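Long-range contacts in Methylcobalamin\: coenzyme M methyltransferase (PDB 4AY7), which transfers the methyl group of a methylated corrinoid to coenzyme M, a zinc-dependent step of methanogenesis: residues 192-197 against 234-240; 205-211 against 241-247; 264-270 against 286-291. The contacts are given in a common frame with arbitrary orientation. Residues are numbered along the deposited sequence.

Interaction 1 of 3, residues 192-197 against 234-240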
# COMPACT_ATOMS: atom_id res chain seq x y z
N SER A 192 6.01 -6.73 11.29
CA SER A 192 5.41 -6.55 9.93
C SER A 192 5.10 -7.89 9.28
O SER A 192 4.03 -8.09 8.72
CB SER A 192 6.36 -5.69 9.05
OG SER A 192 6.26 -4.32 9.48
N ILE A 193 6.02 -8.83 9.41
CA ILE A 193 5.86 -10.13 8.75
C ILE A 193 4.71 -10.88 9.43
O ILE A 193 3.84 -11.49 8.75
CB ILE A 193 7.17 -10.92 8.88
CG1 ILE A 193 8.19 -10.28 7.99
CG2 ILE A 193 6.94 -12.39 8.64
CD1 ILE A 193 9.59 -10.77 8.27
N ILE A 194 4.68 -10.81 10.75
CA ILE A 194 3.61 -11.47 11.53
C ILE A 194 2.22 -10.98 11.07
O ILE A 194 1.30 -11.76 10.87
CB ILE A 194 3.77 -11.30 13.04
CG1 ILE A 194 5.01 -12.08 13.56
CG2 ILE A 194 2.47 -11.72 13.78
CD1 ILE A 194 5.56 -11.68 14.92
N TYR A 195 2.06 -9.67 11.00
CA TYR A 195 0.74 -9.07 10.62
C TYR A 195 0.41 -9.38 9.18
O TYR A 195 -0.70 -9.81 8.85
CB TYR A 195 0.82 -7.57 10.82
CG TYR A 195 -0.42 -6.78 10.40
CD1 TYR A 195 -1.71 -7.28 10.61
CD2 TYR A 195 -0.30 -5.54 9.82
CE1 TYR A 195 -2.84 -6.56 10.24
CE2 TYR A 195 -1.43 -4.75 9.50
CZ TYR A 195 -2.70 -5.29 9.69
OH TYR A 195 -3.82 -4.59 9.33
N ALA A 196 1.39 -9.21 8.30
CA ALA A 196 1.19 -9.53 6.86
C ALA A 196 0.70 -10.99 6.66
O ALA A 196 -0.29 -11.21 5.99
CB ALA A 196 2.50 -9.28 6.08
N ASN A 197 1.39 -11.96 7.25
CA ASN A 197 0.94 -13.32 7.18
C ASN A 197 -0.40 -13.60 7.74
O ASN A 197 -1.12 -14.50 7.24
CB ASN A 197 2.03 -14.30 7.70
CG ASN A 197 3.21 -14.46 6.73
OD1 ASN A 197 3.03 -14.43 5.56
ND2 ASN A 197 4.43 -14.61 7.26
N LYS A 234 13.88 -9.01 3.67
CA LYS A 234 13.45 -10.03 4.64
C LYS A 234 11.95 -10.10 4.68
O LYS A 234 11.36 -11.20 4.79
CB LYS A 234 14.00 -9.74 6.00
CG LYS A 234 13.70 -10.82 7.02
CD LYS A 234 14.23 -10.35 8.37
CE LYS A 234 14.14 -11.43 9.44
NZ LYS A 234 14.67 -12.72 8.88
N PHE A 235 11.29 -8.93 4.63
CA PHE A 235 9.84 -8.94 4.58
C PHE A 235 9.29 -9.72 3.38
O PHE A 235 8.42 -10.62 3.53
CB PHE A 235 9.33 -7.49 4.50
CG PHE A 235 7.84 -7.38 4.44
CD1 PHE A 235 7.19 -7.38 3.25
CD2 PHE A 235 7.10 -7.24 5.64
CE1 PHE A 235 5.80 -7.24 3.19
CE2 PHE A 235 5.73 -7.14 5.60
CZ PHE A 235 5.07 -7.16 4.35
N ALA A 236 9.78 -9.38 2.19
CA ALA A 236 9.25 -9.95 0.93
C ALA A 236 9.51 -11.42 0.95
O ALA A 236 8.64 -12.22 0.59
CB ALA A 236 9.90 -9.35 -0.28
N SER A 237 10.66 -11.81 1.48
CA SER A 237 10.95 -13.25 1.48
C SER A 237 10.17 -14.07 2.50
O SER A 237 10.05 -15.28 2.37
CB SER A 237 12.45 -13.50 1.55
OG SER A 237 12.91 -13.23 2.85
N SER A 238 9.71 -13.43 3.57
CA SER A 238 9.06 -14.14 4.67
C SER A 238 7.53 -14.16 4.62
O SER A 238 6.87 -14.87 5.40
CB SER A 238 9.50 -13.48 5.96
OG SER A 238 10.94 -13.40 6.06
N VAL A 239 6.98 -13.29 3.80
CA VAL A 239 5.53 -13.13 3.64
C VAL A 239 5.02 -14.10 2.58
O VAL A 239 5.54 -14.14 1.44
CB VAL A 239 5.20 -11.69 3.29
CG1 VAL A 239 3.71 -11.52 2.94
CG2 VAL A 239 5.50 -10.82 4.50
N ASN A 240 4.00 -14.85 2.95
CA ASN A 240 3.49 -15.98 2.18
C ASN A 240 2.47 -15.60 1.11
O ASN A 240 1.44 -16.22 0.97
CB ASN A 240 2.95 -17.04 3.18
CG ASN A 240 4.10 -17.58 4.04
OD1 ASN A 240 5.14 -17.88 3.49
ND2 ASN A 240 3.97 -17.59 5.30
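Two neighbouring helices of the TIM barrel's outer layer pack side by side here, 178-202 against the C-terminal end of 221-238. The short axes approach to 9.7 Å and run in roughly the same direction, 33° apart, so the contact extends over a full helical turn: Ile193 sits beside Phe235, and one turn on Asn197 sits beside Val239. Ile193 gives up the most surface to the contact. Its CA-to-CB bond points sideways, but the end of the side chain comes nearer, placing CD1 3.6 Å from Ser238 CB and CG1 4.0 Å from Phe235 CD2. Deeper in, Ala196 is small enough to let both partners close on it, with its CB 3.8 Å from Phe235 CZ and 3.7 Å from Val239 CG2. The Phe235 ring meets the carbonyl of Ser192 edge-on, CE2 to O at 3.7 Å. Ala196 and Phe235 also rest on Met154 of strand 150-155, so this part of the interface faces the barrel wall.

The polar part lies where helix 221-238 ends. Val239 is the first residue to leave helical angles, and the Asn197 amide grips the backbone on both sides of it: ND2 donates to Ser238 O (3.1 Å), while OD1 accepts from Asn240 N (2.8 Å). One side chain thus bridges a carbonyl and an amide just where the chain leaves the helix towards strand 242-246. Successive helices running the same way around the outside of a parallel barrel are as expected of the TIM-barrel fold of the uroporphyrinogen decarboxylase family.

Interaction 2 of 3, residues 205-211 against 241-247. With ZN (zinc ion), chain C.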
# COMPACT_ATOMS: atom_id res chain seq x y z
N ASP A 205 -4.76 -11.78 -0.87
CA ASP A 205 -4.03 -12.41 -2.00
C ASP A 205 -2.73 -11.71 -2.31
O ASP A 205 -1.78 -12.34 -2.84
CB ASP A 205 -4.92 -12.38 -3.25
CG ASP A 205 -6.23 -13.19 -3.05
OD1 ASP A 205 -6.21 -14.42 -2.75
OD2 ASP A 205 -7.28 -12.55 -3.08
N VAL A 206 -2.72 -10.40 -2.07
CA VAL A 206 -1.56 -9.57 -2.27
C VAL A 206 -1.39 -8.77 -1.00
O VAL A 206 -2.39 -8.29 -0.47
CB VAL A 206 -1.86 -8.62 -3.45
CG1 VAL A 206 -0.72 -7.60 -3.61
CG2 VAL A 206 -2.09 -9.41 -4.72
N ILE A 207 -0.16 -8.56 -0.52
CA ILE A 207 0.08 -7.64 0.58
C ILE A 207 0.83 -6.53 -0.09
O ILE A 207 1.87 -6.80 -0.66
CB ILE A 207 0.91 -8.22 1.79
CG1 ILE A 207 0.19 -9.46 2.30
CG2 ILE A 207 1.11 -7.12 2.84
CD1 ILE A 207 -1.24 -9.17 2.87
N ALA A 208 0.31 -5.31 0.02
CA ALA A 208 0.92 -4.09 -0.43
C ALA A 208 1.37 -3.19 0.71
O ALA A 208 0.54 -2.68 1.53
CB ALA A 208 -0.06 -3.34 -1.30
N ILE A 209 2.69 -2.98 0.83
CA ILE A 209 3.14 -2.15 1.89
C ILE A 209 3.45 -0.76 1.39
O ILE A 209 3.95 -0.57 0.29
CB ILE A 209 4.33 -2.74 2.64
CG1 ILE A 209 5.60 -2.70 1.83
CG2 ILE A 209 3.99 -4.17 3.15
CD1 ILE A 209 6.83 -3.25 2.55
N ALA A 210 3.14 0.22 2.20
CA ALA A 210 3.43 1.58 1.89
C ALA A 210 4.48 2.03 2.87
O ALA A 210 4.26 1.98 4.07
CB ALA A 210 2.17 2.44 1.95
N ASP A 211 5.64 2.45 2.39
CA ASP A 211 6.69 2.76 3.26
C ASP A 211 7.27 4.13 3.01
O ASP A 211 8.39 4.25 2.58
CB ASP A 211 7.77 1.65 3.16
CG ASP A 211 8.40 1.29 4.54
OD1 ASP A 211 8.34 2.17 5.43
OD2 ASP A 211 9.01 0.17 4.71
N SER A 241 2.76 -14.53 0.38
CA SER A 241 1.93 -14.15 -0.79
C SER A 241 2.76 -13.28 -1.72
O SER A 241 3.87 -12.82 -1.36
CB SER A 241 0.68 -13.32 -0.36
OG SER A 241 1.09 -12.05 0.15
N VAL A 242 2.18 -13.03 -2.89
CA VAL A 242 2.60 -11.93 -3.72
C VAL A 242 2.56 -10.64 -2.93
O VAL A 242 1.67 -10.42 -2.07
CB VAL A 242 1.75 -11.89 -5.03
CG1 VAL A 242 1.96 -10.57 -5.78
CG2 VAL A 242 2.05 -13.17 -5.87
N THR A 243 3.66 -9.88 -3.06
CA THR A 243 3.78 -8.59 -2.39
C THR A 243 4.08 -7.44 -3.37
O THR A 243 4.64 -7.65 -4.47
CB THR A 243 4.86 -8.61 -1.32
OG1 THR A 243 6.08 -8.92 -1.94
CG2 THR A 243 4.61 -9.65 -0.19
N VAL A 244 3.78 -6.23 -2.91
CA VAL A 244 3.98 -4.99 -3.63
C VAL A 244 4.56 -3.95 -2.67
O VAL A 244 4.10 -3.80 -1.53
CB VAL A 244 2.64 -4.48 -4.25
CG1 VAL A 244 2.80 -3.13 -4.94
CG2 VAL A 244 2.11 -5.44 -5.31
N LEU A 245 5.56 -3.21 -3.12
CA LEU A 245 6.19 -2.17 -2.34
C LEU A 245 5.85 -0.82 -2.96
O LEU A 245 6.15 -0.56 -4.13
CB LEU A 245 7.70 -2.36 -2.34
CG LEU A 245 8.52 -1.24 -1.81
CD1 LEU A 245 8.22 -1.19 -0.29
CD2 LEU A 245 9.99 -1.53 -1.98
N HIS A 246 5.27 0.04 -2.14
CA HIS A 246 4.96 1.40 -2.55
C HIS A 246 5.78 2.38 -1.76
O HIS A 246 5.65 2.41 -0.51
CB HIS A 246 3.49 1.64 -2.38
CG HIS A 246 3.12 3.08 -2.63
ND1 HIS A 246 2.85 3.55 -3.83
CD2 HIS A 246 3.08 4.18 -1.77
CE1 HIS A 246 2.68 4.88 -3.80
NE2 HIS A 246 2.75 5.26 -2.54
N ILE A 247 6.59 3.21 -2.41
CA ILE A 247 7.38 4.21 -1.68
C ILE A 247 7.09 5.51 -2.36
O ILE A 247 7.27 5.64 -3.58
CB ILE A 247 8.90 3.95 -1.63
CG1 ILE A 247 9.23 2.68 -0.83
CG2 ILE A 247 9.70 5.12 -1.00
CD1 ILE A 247 10.75 2.35 -0.78
ZN ZN C . 2.82 7.43 -2.01
O HOH W 1 -0.35 -14.51 -3.22
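Ile209 lays its CG1 against Leu245 CD1 at 3.7 Å, an apolar pair on the outward face of two parallel strands, 206-210 and 242-246. Helix 221-238, the connection in this β-α-β unit, covers the Ile209 part of that face through Leu232 and Phe235; helix 178-202 lies over Ile207. Val206, Ala208, Val244 and His246 point to the other side of the sheet, where Val206 CG1 lies 3.9 Å from Val244 CG2 and Ala208 CB 4.2 Å from Val244 CB.

Between the faces runs a regular parallel pairing. Val242 O accepts from Ile207 N (3.0 Å), Ile207 O from Val244 N (3.0 Å), Val244 O from Ile209 N (2.9 Å), Ile209 O from His246 N (2.8 Å) and His246 O from Asp211 N (2.9 Å). Ahead of the first of these in the chain, Asp205 O and Val242 N, 4.0 Å apart, are too far apart to bond directly, and a water bridges them at 2.6 Å and 2.9 Å.

At the C-terminal end, the usual place for a TIM-barrel active site, His246 NE2 binds the zinc at 2.2 Å; Cys248 and Cys325 are the other protein ligands, and His246 ND1 is bonded to Ser267 OG. Backbone bonds flank the zinc ligand through both its N and its O, so a hydrogen-bonded strand carries it, and the metal, as in related methyltransferases, probably activates the coenzyme M thiol.

Interaction 3 of 3, residues 264-270 against 286-291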
# COMPACT_ATOMS: atom_id res chain seq x y z
N GLU A 264 7.22 -8.68 -5.88
CA GLU A 264 6.75 -8.83 -7.25
C GLU A 264 6.56 -7.51 -7.94
O GLU A 264 6.92 -7.37 -9.11
CB GLU A 264 5.44 -9.59 -7.29
CG GLU A 264 5.64 -11.08 -7.21
CD GLU A 264 5.93 -11.64 -5.87
OE1 GLU A 264 5.85 -10.87 -4.90
OE2 GLU A 264 6.27 -12.88 -5.81
N GLY A 265 5.84 -6.63 -7.30
CA GLY A 265 5.53 -5.35 -7.88
C GLY A 265 6.07 -4.20 -7.10
O GLY A 265 6.17 -4.24 -5.83
N LEU A 266 6.38 -3.15 -7.84
CA LEU A 266 6.64 -1.86 -7.33
C LEU A 266 5.58 -0.80 -7.73
O LEU A 266 5.23 -0.63 -8.87
CB LEU A 266 8.03 -1.37 -7.73
CG LEU A 266 9.17 -2.29 -7.42
CD1 LEU A 266 10.42 -1.66 -7.99
CD2 LEU A 266 9.32 -2.50 -5.91
N SER A 267 5.04 -0.13 -6.72
CA SER A 267 3.97 0.89 -6.92
C SER A 267 4.65 2.21 -6.78
O SER A 267 5.22 2.52 -5.72
CB SER A 267 2.87 0.73 -5.92
OG SER A 267 2.02 1.86 -5.85
N VAL A 268 4.50 3.04 -7.81
CA VAL A 268 5.21 4.29 -7.91
C VAL A 268 4.27 5.45 -8.34
O VAL A 268 3.23 5.23 -8.94
CB VAL A 268 6.27 4.27 -9.02
CG1 VAL A 268 7.35 3.28 -8.66
CG2 VAL A 268 5.62 3.93 -10.39
N GLU A 269 4.68 6.64 -7.96
CA GLU A 269 3.95 7.84 -8.27
C GLU A 269 4.35 8.34 -9.63
O GLU A 269 5.43 8.07 -10.12
CB GLU A 269 4.31 8.93 -7.25
CG GLU A 269 3.64 8.79 -5.91
CD GLU A 269 3.61 10.13 -5.17
OE1 GLU A 269 4.61 10.44 -4.49
OE2 GLU A 269 2.56 10.87 -5.28
N GLU A 270 3.48 9.16 -10.17
CA GLU A 270 3.66 9.84 -11.43
C GLU A 270 4.93 10.71 -11.45
O GLU A 270 5.53 10.92 -12.48
CB GLU A 270 2.39 10.74 -11.56
CG GLU A 270 2.21 11.47 -12.87
CD GLU A 270 3.11 12.68 -12.94
OE1 GLU A 270 3.19 13.37 -11.89
OE2 GLU A 270 3.77 12.88 -14.02
N ALA A 286 11.32 -6.60 -11.34
CA ALA A 286 10.03 -6.40 -10.68
C ALA A 286 9.08 -5.82 -11.73
O ALA A 286 9.54 -5.41 -12.83
CB ALA A 286 10.10 -5.48 -9.47
N ARG A 287 7.78 -5.93 -11.47
CA ARG A 287 6.77 -5.32 -12.31
C ARG A 287 6.38 -3.98 -11.77
O ARG A 287 6.66 -3.65 -10.60
CB ARG A 287 5.57 -6.23 -12.41
CG ARG A 287 5.56 -7.20 -13.56
CD ARG A 287 6.79 -8.10 -13.57
NE ARG A 287 6.93 -8.88 -12.36
CZ ARG A 287 8.07 -9.40 -11.90
NH1 ARG A 287 9.20 -9.34 -12.57
NH2 ARG A 287 8.09 -10.07 -10.75
N LEU A 288 5.73 -3.17 -12.60
CA LEU A 288 5.41 -1.78 -12.24
C LEU A 288 3.90 -1.54 -12.14
O LEU A 288 3.11 -1.95 -13.01
CB LEU A 288 6.08 -0.79 -13.18
CG LEU A 288 6.21 0.67 -12.74
CD1 LEU A 288 7.08 0.81 -11.51
CD2 LEU A 288 6.69 1.58 -13.89
N VAL A 289 3.49 -0.97 -11.02
CA VAL A 289 2.10 -0.73 -10.71
C VAL A 289 1.94 0.79 -10.60
O VAL A 289 2.71 1.46 -9.94
CB VAL A 289 1.68 -1.36 -9.39
CG1 VAL A 289 0.21 -1.04 -9.11
CG2 VAL A 289 2.01 -2.89 -9.36
N GLY A 290 0.92 1.31 -11.25
CA GLY A 290 0.68 2.77 -11.22
C GLY A 290 0.09 3.27 -12.51
O GLY A 290 -0.53 2.50 -13.19
N ASN A 291 0.28 4.55 -12.88
CA ASN A 291 0.99 5.58 -12.09
C ASN A 291 0.23 6.92 -12.10
O ASN A 291 0.86 8.01 -12.16
CB ASN A 291 2.37 5.80 -12.68
CG ASN A 291 2.32 6.23 -14.13
OD1 ASN A 291 1.24 6.26 -14.71
ND2 ASN A 291 3.46 6.52 -14.71
O HOH W 2 0.83 2.86 -7.70
O HOH W 3 5.56 7.18 -12.70
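Four backbone hydrogen bonds hold these parallel strands together, and the first is nearly straight: Arg287 N to Glu264 O, 2.9 Å at 177°. Leu266 N then donates to Arg287 O (2.8 Å), Val289 N to Leu266 O (2.8 Å), and Val268 N to Val289 O over a longer 3.2 Å. Two waters add further bridges. One accepts from Ser267 OG (2.4 Å) and donates to Val289 O (3.2 Å); the other joins Glu269 O (2.7 Å) to Asn291 ND2 (3.0 Å), beyond the last direct backbone bond; the peptide before Asn291 is cis.

With helix 275-282 as the crossover, the strands form a β-α-β unit of the TIM barrel. Ser267 OG also bonds to ND1 of the zinc ligand His246, and Arg287 NE to Leu23 O.

On the face turned to that helix, Leu288 CD1 packs 3.6 Å from Val268 CG2, and Leu266 CG lies 3.9 Å from Ala286 CB; Leu288 also touches Lys279 and Ile282. On the other face, Gly265 leaves room for Val289: a CB there would come within 3.3 Å of Val289 CG2. Gly290 has backbone angles suited to glycine, and a CB on it would clash with Val268 O.

How the interactions relate
Interactions 2 and 3 are buried strand pairings in one parallel sheet, whereas interaction 1 lies farther out, among the helices, and is only partly buried. Interaction 2 connects the other two. Its Ile209 meets the ring of Phe235 from interaction 1 (CG2 to CZ, 3.4 Å), while strand 242-246 pairs directly with 265-267 of interaction 3, Leu245 O lying 2.9 Å from Ser267 N. Interactions 1 and 3 do not touch. The chemistry follows depth: backbone hydrogen bonding dominates in the sheet, side-chain packing with one asparagine between the helices. Near the zinc, His246 and Ser267, linked ND1 to OG at 2.8 Å, join interactions 2 and 3 through side chains too.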